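Local coordinates for LP1413 - SCCmec type IV-encoded DNA binding protein (Staphylococcus aureus, PDB 6BTC) that binds single-stranded DNA and is encoded by staphylococcal cassette chromosome elements, at residues A[9-14]-A[28-33]; A[17-22]-A[54-59]; A[66-71]-A[76-81]. All blocks are in the same frame, centred on the assembly; numbering follows the deposited sequence.

Contact 1 of 3, residues A[9-14]-A[28-33]; sequences EKLYNF and FTYGEL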
loop_
_atom_site.group_PDB
_atom_site.type_symbol
_atom_site.label_atom_id
_atom_site.label_comp_id
_atom_site.label_asym_id
_atom_site.label_seq_id
_atom_site.Cartn_x
_atom_site.Cartn_y
_atom_site.Cartn_z
ATOM N N GLU A 9 4.531 -7.885 9.218
ATOM C CA GLU A 9 3.215 -8.431 8.915
ATOM C C GLU A 9 2.115 -7.490 9.379
ATOM O O GLU A 9 1.102 -7.325 8.691
ATOM C CB GLU A 9 3.035 -9.801 9.570
ATOM C CG GLU A 9 4.002 -10.876 9.089
ATOM C CD GLU A 9 3.722 -11.349 7.667
ATOM O OE1 GLU A 9 2.561 -11.232 7.205
ATOM O OE2 GLU A 9 4.676 -11.844 7.018
ATOM N N LYS A 10 2.289 -6.872 10.551
ATOM C CA LYS A 10 1.241 -6.016 11.101
ATOM C C LYS A 10 1.107 -4.738 10.289
ATOM O O LYS A 10 -0.004 -4.331 9.940
ATOM C CB LYS A 10 1.530 -5.690 12.570
ATOM C CG LYS A 10 1.232 -6.832 13.538
ATOM C CD LYS A 10 1.484 -6.422 14.990
ATOM C CE LYS A 10 1.310 -7.592 15.953
ATOM N NZ LYS A 10 1.626 -7.217 17.362
ATOM N N LEU A 11 2.226 -4.080 9.997
ATOM C CA LEU A 11 2.178 -2.883 9.174
ATOM C C LEU A 11 1.633 -3.190 7.777
ATOM O O LEU A 11 0.829 -2.421 7.239
ATOM C CB LEU A 11 3.569 -2.253 9.089
ATOM C CG LEU A 11 3.711 -1.099 8.092
ATOM C CD1 LEU A 11 2.750 0.027 8.430
ATOM C CD2 LEU A 11 5.118 -0.563 8.056
ATOM N N TYR A 12 2.054 -4.314 7.178
ATOM C CA TYR A 12 1.581 -4.676 5.845
ATOM C C TYR A 12 0.076 -4.930 5.842
ATOM O O TYR A 12 -0.649 -4.420 4.980
ATOM C CB TYR A 12 2.341 -5.904 5.333
ATOM C CG TYR A 12 1.745 -6.525 4.082
ATOM C CD1 TYR A 12 2.120 -6.094 2.815
ATOM C CD2 TYR A 12 0.807 -7.541 4.177
ATOM C CE1 TYR A 12 1.572 -6.666 1.673
ATOM C CE2 TYR A 12 0.248 -8.115 3.050
ATOM C CZ TYR A 12 0.631 -7.677 1.801
ATOM O OH TYR A 12 0.056 -8.265 0.686
ATOM N N ASN A 13 -0.415 -5.740 6.783
ATOM C CA ASN A 13 -1.856 -5.960 6.873
ATOM C C ASN A 13 -2.609 -4.635 6.949
ATOM O O ASN A 13 -3.704 -4.501 6.391
ATOM C CB ASN A 13 -2.200 -6.822 8.087
ATOM C CG ASN A 13 -1.565 -8.208 8.038
ATOM O OD1 ASN A 13 -1.307 -8.760 6.971
ATOM N ND2 ASN A 13 -1.321 -8.779 9.216
ATOM N N PHE A 14 -2.032 -3.642 7.632
ATOM C CA PHE A 14 -2.695 -2.347 7.761
ATOM C C PHE A 14 -2.674 -1.595 6.441
ATOM O O PHE A 14 -3.686 -1.021 6.027
ATOM C CB PHE A 14 -2.023 -1.496 8.849
ATOM C CG PHE A 14 -2.423 -0.040 8.802
ATOM C CD1 PHE A 14 -3.655 0.371 9.285
ATOM C CD2 PHE A 14 -1.582 0.906 8.258
ATOM C CE1 PHE A 14 -4.031 1.708 9.226
ATOM C CE2 PHE A 14 -1.956 2.248 8.196
ATOM C CZ PHE A 14 -3.183 2.641 8.686
ATOM N N PHE A 28 -3.086 8.289 -3.958
ATOM C CA PHE A 28 -2.332 8.115 -2.724
ATOM C C PHE A 28 -0.975 7.489 -3.028
ATOM O O PHE A 28 -0.778 6.846 -4.067
ATOM C CB PHE A 28 -3.098 7.249 -1.725
ATOM C CG PHE A 28 -3.336 5.842 -2.203
ATOM C CD1 PHE A 28 -4.431 5.546 -2.993
ATOM C CD2 PHE A 28 -2.461 4.821 -1.867
ATOM C CE1 PHE A 28 -4.663 4.260 -3.441
ATOM C CE2 PHE A 28 -2.679 3.532 -2.315
ATOM C CZ PHE A 28 -3.781 3.249 -3.103
ATOM N N THR A 29 -0.043 7.703 -2.103
ATOM C CA THR A 29 1.259 7.045 -2.078
ATOM C C THR A 29 1.367 6.127 -0.867
ATOM O O THR A 29 0.571 6.186 0.079
ATOM C CB THR A 29 2.405 8.052 -2.013
ATOM O OG1 THR A 29 2.436 8.646 -0.707
ATOM C CG2 THR A 29 2.254 9.124 -3.064
ATOM N N TYR A 30 2.389 5.275 -0.902
ATOM C CA TYR A 30 2.653 4.397 0.231
ATOM C C TYR A 30 2.916 5.202 1.501
ATOM O O TYR A 30 2.413 4.858 2.578
ATOM C CB TYR A 30 3.844 3.488 -0.073
ATOM C CG TYR A 30 4.348 2.764 1.147
ATOM C CD1 TYR A 30 3.619 1.726 1.700
ATOM C CD2 TYR A 30 5.540 3.134 1.760
ATOM C CE1 TYR A 30 4.060 1.059 2.816
ATOM C CE2 TYR A 30 5.996 2.473 2.885
ATOM C CZ TYR A 30 5.251 1.439 3.406
ATOM O OH TYR A 30 5.682 0.774 4.520
ATOM N N GLY A 31 3.718 6.266 1.398
ATOM C CA GLY A 31 4.065 7.047 2.570
ATOM C C GLY A 31 2.877 7.749 3.196
ATOM O O GLY A 31 2.833 7.932 4.412
ATOM N N GLU A 32 1.899 8.154 2.382
ATOM C CA GLU A 32 0.695 8.757 2.942
ATOM C C GLU A 32 -0.075 7.752 3.782
ATOM O O GLU A 32 -0.578 8.091 4.860
ATOM C CB GLU A 32 -0.174 9.321 1.825
ATOM C CG GLU A 32 0.429 10.569 1.203
ATOM C CD GLU A 32 -0.281 11.006 -0.056
ATOM O OE1 GLU A 32 -1.197 10.282 -0.516
ATOM O OE2 GLU A 32 0.082 12.080 -0.580
ATOM N N LEU A 33 -0.157 6.502 3.323
ATOM C CA LEU A 33 -0.840 5.482 4.107
ATOM C C LEU A 33 -0.017 5.088 5.319
ATOM O O LEU A 33 -0.567 4.816 6.391
ATOM C CB LEU A 33 -1.120 4.251 3.250
ATOM C CG LEU A 33 -1.903 4.442 1.953
ATOM C CD1 LEU A 33 -2.098 3.100 1.281
ATOM C CD2 LEU A 33 -3.233 5.098 2.229
#
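Leu11 and Phe14 of helix 6-21 meet Tyr30 and Leu33 of the short helix 30-34. The order of helices and strands fits a winged helix-turn-helix. In that fold helix 30-34 would be the first helix of the helix-turn-helix unit, and helix 6-21 packs against it. The contact is small, with two points of touch. At the first, the side chains of Leu11 and Tyr30 cross obliquely. The CD2 branch of Leu11 reaches the phenol end of the tyrosine, with Leu11 CD2 3.8 Å from Tyr30 OH. The ring of Tyr30 gets there because CG is anti to the backbone N (chi1 168°), which carries the phenol out toward helix 6-21. The touch on Leu11 is van der Waals contact; the hydroxyl's polar partner is Gln46 O, by a weak hydrogen bond. Val49 of helix 43-59 touches both Leu11 and Tyr30. At the second point the aromatic edge of Phe14 faces a backbone carbonyl. Leu33 O lies close to the ring plane, 3.4 Å from Phe14 CE2, so the oxygen looks at the C-H rim and not at the pi face. The ring also meets Tyr37. The side chain of Leu33 packs further along the same helix, on Ile15, Lys18 and Ser19. The start of helix 30-34 is closed by a capping box. Thr29, at the N-cap, accepts a hydrogen bond from Glu32 N, with Thr29 OG1 3.2 Å from Glu32 N. In return, Thr29 N gives its hydrogen to Glu32 OE1 at 3.2 Å, meeting that oxygen from above the carboxylate plane.

Contact 2 of 3, residues A[17-22]-A[54-59]; sequences AKSFQQ and AYWIKY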
loop_
_atom_site.group_PDB
_atom_site.type_symbol
_atom_site.label_atom_id
_atom_site.label_comp_id
_atom_site.label_asym_id
_atom_site.label_seq_id
_atom_site.Cartn_x
_atom_site.Cartn_y
_atom_site.Cartn_z
ATOM N N ALA A 17 -5.280 -3.043 3.980
ATOM C CA ALA A 17 -6.638 -2.653 4.340
ATOM C C ALA A 17 -6.867 -1.172 4.064
ATOM O O ALA A 17 -7.870 -0.788 3.455
ATOM C CB ALA A 17 -6.886 -2.979 5.811
ATOM N N LYS A 18 -5.919 -0.329 4.473
ATOM C CA LYS A 18 -6.063 1.105 4.263
ATOM C C LYS A 18 -6.126 1.455 2.774
ATOM O O LYS A 18 -6.828 2.395 2.392
ATOM C CB LYS A 18 -4.910 1.841 4.951
ATOM C CG LYS A 18 -5.122 3.333 5.156
ATOM C CD LYS A 18 -6.186 3.644 6.218
ATOM C CE LYS A 18 -6.414 5.166 6.341
ATOM N NZ LYS A 18 -7.507 5.543 7.297
ATOM N N SER A 19 -5.410 0.724 1.917
ATOM C CA SER A 19 -5.498 1.006 0.486
ATOM C C SER A 19 -6.892 0.687 -0.050
ATOM O O SER A 19 -7.459 1.465 -0.820
ATOM C CB SER A 19 -4.437 0.217 -0.277
ATOM O OG SER A 19 -4.780 -1.162 -0.271
ATOM N N PHE A 20 -7.478 -0.433 0.372
ATOM C CA PHE A 20 -8.815 -0.778 -0.103
ATOM C C PHE A 20 -9.865 0.210 0.386
ATOM O O PHE A 20 -10.883 0.405 -0.287
ATOM C CB PHE A 20 -9.205 -2.184 0.348
ATOM C CG PHE A 20 -8.677 -3.290 -0.533
ATOM C CD1 PHE A 20 -9.348 -3.660 -1.689
ATOM C CD2 PHE A 20 -7.529 -3.983 -0.185
ATOM C CE1 PHE A 20 -8.875 -4.696 -2.491
ATOM C CE2 PHE A 20 -7.050 -5.016 -0.982
ATOM C CZ PHE A 20 -7.727 -5.374 -2.132
ATOM N N GLN A 21 -9.649 0.830 1.547
ATOM C CA GLN A 21 -10.594 1.794 2.097
ATOM C C GLN A 21 -10.548 3.136 1.389
ATOM O O GLN A 21 -11.449 3.951 1.580
ATOM C CB GLN A 21 -10.324 2.019 3.586
ATOM C CG GLN A 21 -10.709 0.859 4.447
ATOM C CD GLN A 21 -10.454 1.115 5.925
ATOM O OE1 GLN A 21 -10.385 2.264 6.375
ATOM N NE2 GLN A 21 -10.307 0.039 6.687
ATOM N N GLN A 22 -9.522 3.393 0.606
ATOM C CA GLN A 22 -9.491 4.609 -0.183
ATOM C C GLN A 22 -10.776 4.731 -0.997
ATOM O O GLN A 22 -11.252 3.731 -1.556
ATOM C CB GLN A 22 -8.280 4.605 -1.114
ATOM C CG GLN A 22 -6.974 4.748 -0.375
ATOM C CD GLN A 22 -6.855 6.094 0.319
ATOM O OE1 GLN A 22 -6.934 7.156 -0.322
ATOM N NE2 GLN A 22 -6.680 6.059 1.635
ATOM N N ALA A 54 4.489 -2.333 -3.011
ATOM C CA ALA A 54 4.633 -1.886 -4.385
ATOM C C ALA A 54 4.533 -3.041 -5.376
ATOM O O ALA A 54 4.103 -2.835 -6.516
ATOM C CB ALA A 54 5.965 -1.163 -4.547
ATOM N N TYR A 55 4.912 -4.256 -4.967
ATOM C CA TYR A 55 4.884 -5.397 -5.871
ATOM C C TYR A 55 3.585 -6.179 -5.756
ATOM O O TYR A 55 3.107 -6.737 -6.754
ATOM C CB TYR A 55 6.115 -6.292 -5.620
ATOM C CG TYR A 55 7.358 -5.727 -6.302
ATOM C CD1 TYR A 55 8.053 -4.660 -5.754
ATOM C CD2 TYR A 55 7.796 -6.226 -7.522
ATOM C CE1 TYR A 55 9.153 -4.116 -6.389
ATOM C CE2 TYR A 55 8.902 -5.686 -8.168
ATOM C CZ TYR A 55 9.574 -4.631 -7.599
ATOM O OH TYR A 55 10.678 -4.087 -8.228
ATOM N N TRP A 56 2.982 -6.198 -4.570
ATOM C CA TRP A 56 1.633 -6.730 -4.430
ATOM C C TRP A 56 0.672 -6.012 -5.363
ATOM O O TRP A 56 -0.134 -6.638 -6.062
ATOM C CB TRP A 56 1.174 -6.566 -2.989
ATOM C CG TRP A 56 -0.258 -6.843 -2.777
ATOM C CD1 TRP A 56 -0.854 -8.064 -2.711
ATOM C CD2 TRP A 56 -1.298 -5.877 -2.591
ATOM N NE1 TRP A 56 -2.202 -7.923 -2.495
ATOM C CE2 TRP A 56 -2.498 -6.586 -2.415
ATOM C CE3 TRP A 56 -1.328 -4.480 -2.551
ATOM C CZ2 TRP A 56 -3.716 -5.947 -2.197
ATOM C CZ3 TRP A 56 -2.534 -3.853 -2.333
ATOM C CH2 TRP A 56 -3.709 -4.581 -2.165
ATOM N N ILE A 57 0.757 -4.688 -5.388
ATOM C CA ILE A 57 -0.229 -3.880 -6.084
ATOM C C ILE A 57 0.014 -3.938 -7.582
ATOM O O ILE A 57 -0.928 -3.874 -8.375
ATOM C CB ILE A 57 -0.173 -2.443 -5.521
ATOM C CG1 ILE A 57 -1.474 -1.681 -5.779
ATOM C CG2 ILE A 57 1.017 -1.692 -6.072
ATOM C CD1 ILE A 57 -1.578 -0.376 -4.972
ATOM N N LYS A 58 1.265 -4.103 -7.990
ATOM C CA LYS A 58 1.618 -4.050 -9.397
ATOM C C LYS A 58 1.494 -5.391 -10.113
ATOM O O LYS A 58 1.450 -5.401 -11.346
ATOM C CB LYS A 58 3.049 -3.538 -9.549
ATOM C CG LYS A 58 3.503 -3.415 -10.990
ATOM C CD LYS A 58 4.875 -2.777 -11.071
ATOM C CE LYS A 58 5.337 -2.661 -12.516
ATOM N NZ LYS A 58 6.664 -1.989 -12.629
ATOM N N TYR A 59 1.429 -6.513 -9.386
ATOM C CA TYR A 59 1.481 -7.833 -10.003
ATOM C C TYR A 59 0.389 -8.763 -9.519
ATOM O O TYR A 59 0.314 -9.899 -9.992
ATOM C CB TYR A 59 2.850 -8.493 -9.757
ATOM C CG TYR A 59 3.978 -7.807 -10.488
ATOM C CD1 TYR A 59 4.051 -7.849 -11.870
ATOM C CD2 TYR A 59 4.961 -7.115 -9.804
ATOM C CE1 TYR A 59 5.080 -7.220 -12.563
ATOM C CE2 TYR A 59 5.995 -6.473 -10.485
ATOM C CZ TYR A 59 6.044 -6.540 -11.871
ATOM O OH TYR A 59 7.050 -5.915 -12.563
#
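Trp56 reaches from helix 43-59 to Phe20 and Ser19 near the end of helix 6-21. The aromatic contact is the closer one. Phe20 CE2 lies 3.6 Å from Trp56 CH2 and 3.7 Å from Trp56 CZ2. Phe20 CE2 comes to the edge of the indole, near its plane. The two six-membered rings have centroids 5.8 Å apart and planes at 64°. The pair is therefore oblique, neither a stack nor a T-shape. Trp56 has CG anti to its backbone N (chi1 169°), and this sends the benzo end of the indole across the gap between the helices. The backbones stay well apart, with Ser19 CA and Ile57 CA at 9.7 Å.

Helices 6-21 and 43-59 are the first and last helices of what fits a winged helix-turn-helix. By its place in that order, helix 43-59 would correspond to the recognition helix. Tyr12 and Ile16 of helix 6-21 also touch the indole, as does Leu63 from a loop. Phe20 itself meets Phe65 edge-to-face.

No hydrogen bond crosses between the segments, and the serine hydroxyl meets the indole by van der Waals contact alone. Ser19 OG sits 4.1 Å from both Trp56 CH2 and Trp56 CZ3, oblique to the ring. Its hydrogen bond goes back to Ile16 O, one turn earlier in its own helix. At the end of that helix, Phe20 O and Gln22 O both accept from Lys79 NZ.

Contact 3 of 3, residues A[66-71]-A[76-81]; sequences KIVGTK and LYQKIG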
loop_
_atom_site.group_PDB
_atom_site.type_symbol
_atom_site.label_atom_id
_atom_site.label_comp_id
_atom_site.label_asym_id
_atom_site.label_seq_id
_atom_site.Cartn_x
_atom_site.Cartn_y
_atom_site.Cartn_z
ATOM N N LYS A 66 -4.533 1.427 -9.819
ATOM C CA LYS A 66 -3.606 1.562 -10.922
ATOM C C LYS A 66 -2.619 2.672 -10.598
ATOM O O LYS A 66 -2.844 3.496 -9.707
ATOM C CB LYS A 66 -4.335 1.846 -12.237
ATOM C CG LYS A 66 -4.951 3.217 -12.332
ATOM C CD LYS A 66 -5.842 3.329 -13.567
ATOM C CE LYS A 66 -6.503 4.705 -13.675
ATOM N NZ LYS A 66 -7.464 4.771 -14.828
ATOM N N ILE A 67 -1.522 2.681 -11.342
ATOM C CA ILE A 67 -0.489 3.698 -11.213
ATOM C C ILE A 67 -0.821 4.829 -12.171
ATOM O O ILE A 67 -1.135 4.585 -13.343
ATOM C CB ILE A 67 0.898 3.104 -11.521
ATOM C CG1 ILE A 67 1.210 1.959 -10.560
ATOM C CG2 ILE A 67 1.973 4.175 -11.447
ATOM C CD1 ILE A 67 2.489 1.212 -10.896
ATOM N N VAL A 68 -0.744 6.070 -11.687
ATOM C CA VAL A 68 -1.149 7.228 -12.478
ATOM C C VAL A 68 -0.031 8.234 -12.679
ATOM O O VAL A 68 -0.185 9.146 -13.505
ATOM C CB VAL A 68 -2.383 7.934 -11.866
ATOM C CG1 VAL A 68 -3.591 7.041 -11.965
ATOM C CG2 VAL A 68 -2.141 8.321 -10.426
ATOM N N GLY A 69 1.083 8.098 -11.982
ATOM C CA GLY A 69 2.155 9.077 -12.051
ATOM C C GLY A 69 3.067 8.942 -10.844
ATOM O O GLY A 69 3.204 7.862 -10.274
ATOM N N THR A 70 3.668 10.059 -10.464
ATOM C CA THR A 70 4.518 10.099 -9.288
ATOM C C THR A 70 4.178 11.337 -8.475
ATOM O O THR A 70 3.630 12.314 -8.994
ATOM C CB THR A 70 6.007 10.130 -9.651
ATOM O OG1 THR A 70 6.287 11.354 -10.335
ATOM C CG2 THR A 70 6.374 8.958 -10.546
ATOM N N LYS A 71 4.541 11.294 -7.193
ATOM C CA LYS A 71 4.319 12.407 -6.278
ATOM C C LYS A 71 5.429 12.391 -5.241
ATOM O O LYS A 71 5.549 11.424 -4.484
ATOM C CB LYS A 71 2.955 12.289 -5.606
ATOM C CG LYS A 71 2.537 13.478 -4.772
ATOM C CD LYS A 71 1.230 13.165 -4.042
ATOM C CE LYS A 71 0.713 14.362 -3.264
ATOM N NZ LYS A 71 -0.574 14.043 -2.569
ATOM N N LEU A 76 2.580 7.276 -7.550
ATOM C CA LEU A 76 1.232 7.730 -7.229
ATOM C C LEU A 76 0.221 6.692 -7.711
ATOM O O LEU A 76 0.160 6.386 -8.907
ATOM C CB LEU A 76 0.948 9.086 -7.868
ATOM C CG LEU A 76 -0.360 9.761 -7.433
ATOM C CD1 LEU A 76 -0.393 10.024 -5.919
ATOM C CD2 LEU A 76 -0.547 11.059 -8.181
ATOM N N TYR A 77 -0.556 6.156 -6.784
ATOM C CA TYR A 77 -1.610 5.207 -7.096
ATOM C C TYR A 77 -2.974 5.894 -7.098
ATOM O O TYR A 77 -3.147 7.002 -6.584
ATOM C CB TYR A 77 -1.622 4.054 -6.093
ATOM C CG TYR A 77 -0.295 3.335 -5.971
ATOM C CD1 TYR A 77 0.092 2.382 -6.905
ATOM C CD2 TYR A 77 0.563 3.599 -4.911
ATOM C CE1 TYR A 77 1.296 1.722 -6.792
ATOM C CE2 TYR A 77 1.772 2.943 -4.790
ATOM C CZ TYR A 77 2.133 2.009 -5.731
ATOM O OH TYR A 77 3.337 1.356 -5.614
ATOM N N GLN A 78 -3.948 5.211 -7.698
ATOM C CA GLN A 78 -5.330 5.655 -7.684
ATOM C C GLN A 78 -6.225 4.455 -7.454
ATOM O O GLN A 78 -6.063 3.423 -8.113
ATOM C CB GLN A 78 -5.716 6.345 -8.996
ATOM C CG GLN A 78 -7.173 6.781 -9.033
ATOM C CD GLN A 78 -7.505 7.576 -10.275
ATOM O OE1 GLN A 78 -7.140 7.206 -11.390
ATOM N NE2 GLN A 78 -8.189 8.686 -10.085
ATOM N N LYS A 79 -7.117 4.576 -6.475
ATOM C CA LYS A 79 -8.207 3.630 -6.305
ATOM C C LYS A 79 -9.220 3.816 -7.435
ATOM O O LYS A 79 -9.668 4.935 -7.703
ATOM C CB LYS A 79 -8.862 3.849 -4.949
ATOM C CG LYS A 79 -10.061 2.983 -4.642
ATOM C CD LYS A 79 -9.655 1.626 -4.124
ATOM C CE LYS A 79 -10.860 0.749 -3.938
ATOM N NZ LYS A 79 -11.770 1.277 -2.895
ATOM N N ILE A 80 -9.571 2.725 -8.110
ATOM C CA ILE A 80 -10.473 2.785 -9.249
ATOM C C ILE A 80 -11.697 1.945 -8.940
ATOM O O ILE A 80 -11.751 1.209 -7.957
ATOM C CB ILE A 80 -9.812 2.325 -10.563
ATOM C CG1 ILE A 80 -9.446 0.839 -10.498
ATOM C CG2 ILE A 80 -8.567 3.158 -10.841
ATOM C CD1 ILE A 80 -8.975 0.272 -11.828
ATOM N N GLY A 81 -12.675 2.046 -9.818
ATOM C CA GLY A 81 -13.962 1.468 -9.544
ATOM C C GLY A 81 -13.976 -0.033 -9.733
ATOM O O GLY A 81 -13.321 -0.595 -10.614
#
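Lys66 and Gln78 pair in the antiparallel hairpin formed by strands 65-71 and 74-79, which would be the wing of a winged helix-turn-helix fold. Two backbone bonds join them: Lys66 N to Gln78 O at 3.0 Å, and Gln78 N to Lys66 O at 2.9 Å. Ile67 and Tyr77 form the next, non-hydrogen-bonded pair. A beta bulge follows, where Val68 and Gly69 together face Leu76. Val68 N gives a nearly straight bond to Leu76 O (2.9 Å, 175° at the hydrogen). Leu76 N bonds to Gly69 O at 2.9 Å, but from 44° above the carbonyl plane.

Side chains extend these pairings. On one face Ile67 and Tyr77 run side by side, with Ile67 CG1 3.8 Å from Tyr77 CE1. This face turns toward helix 43-59, where the tyrosine touches Ala54 and Ile57. On the other face Lys66 and Gln78 point the same way. Gln78 has CG opposite the backbone N (chi1 178°) and an extended chain, which lays its amide beside the Lys66 side chain. At the bulge, Val68 CG2 packs at a slant on Leu76 CG, 3.8 Å away.

Further out, several ends are held by other parts of the chain. Lys71 NZ makes a salt bridge with Glu32 OE2, and Gln78 NE2 bonds to Gly25 O. The amide of Gln78 is thus tied to the loop before strand 27-28, while its oxygen stays over the hairpin: Gln78 OE1 is 3.4 Å from Lys66 CE and 3.6 Å from Val68 CG1.

In the fold
Along the chain, contacts 1 and 2 interlock, because their segments alternate. Contact 3 follows both. Contacts 1 and 2 share helix 6-21 and have centres about 8 Å apart. Contact 3 lies toward the surface, with its centre about 10 Å from that of contact 2 and about 15 Å from that of contact 1. Strand 27-28 joins the sheet beside strand 74-79, and Phe28 O probably bonds to Tyr77 N. Helix 43-59 meets both helix 6-21 and the hairpin. Together the contacts tie the helices and the wing into one compact domain, consistent with a winged helix-turn-helix that binds DNA.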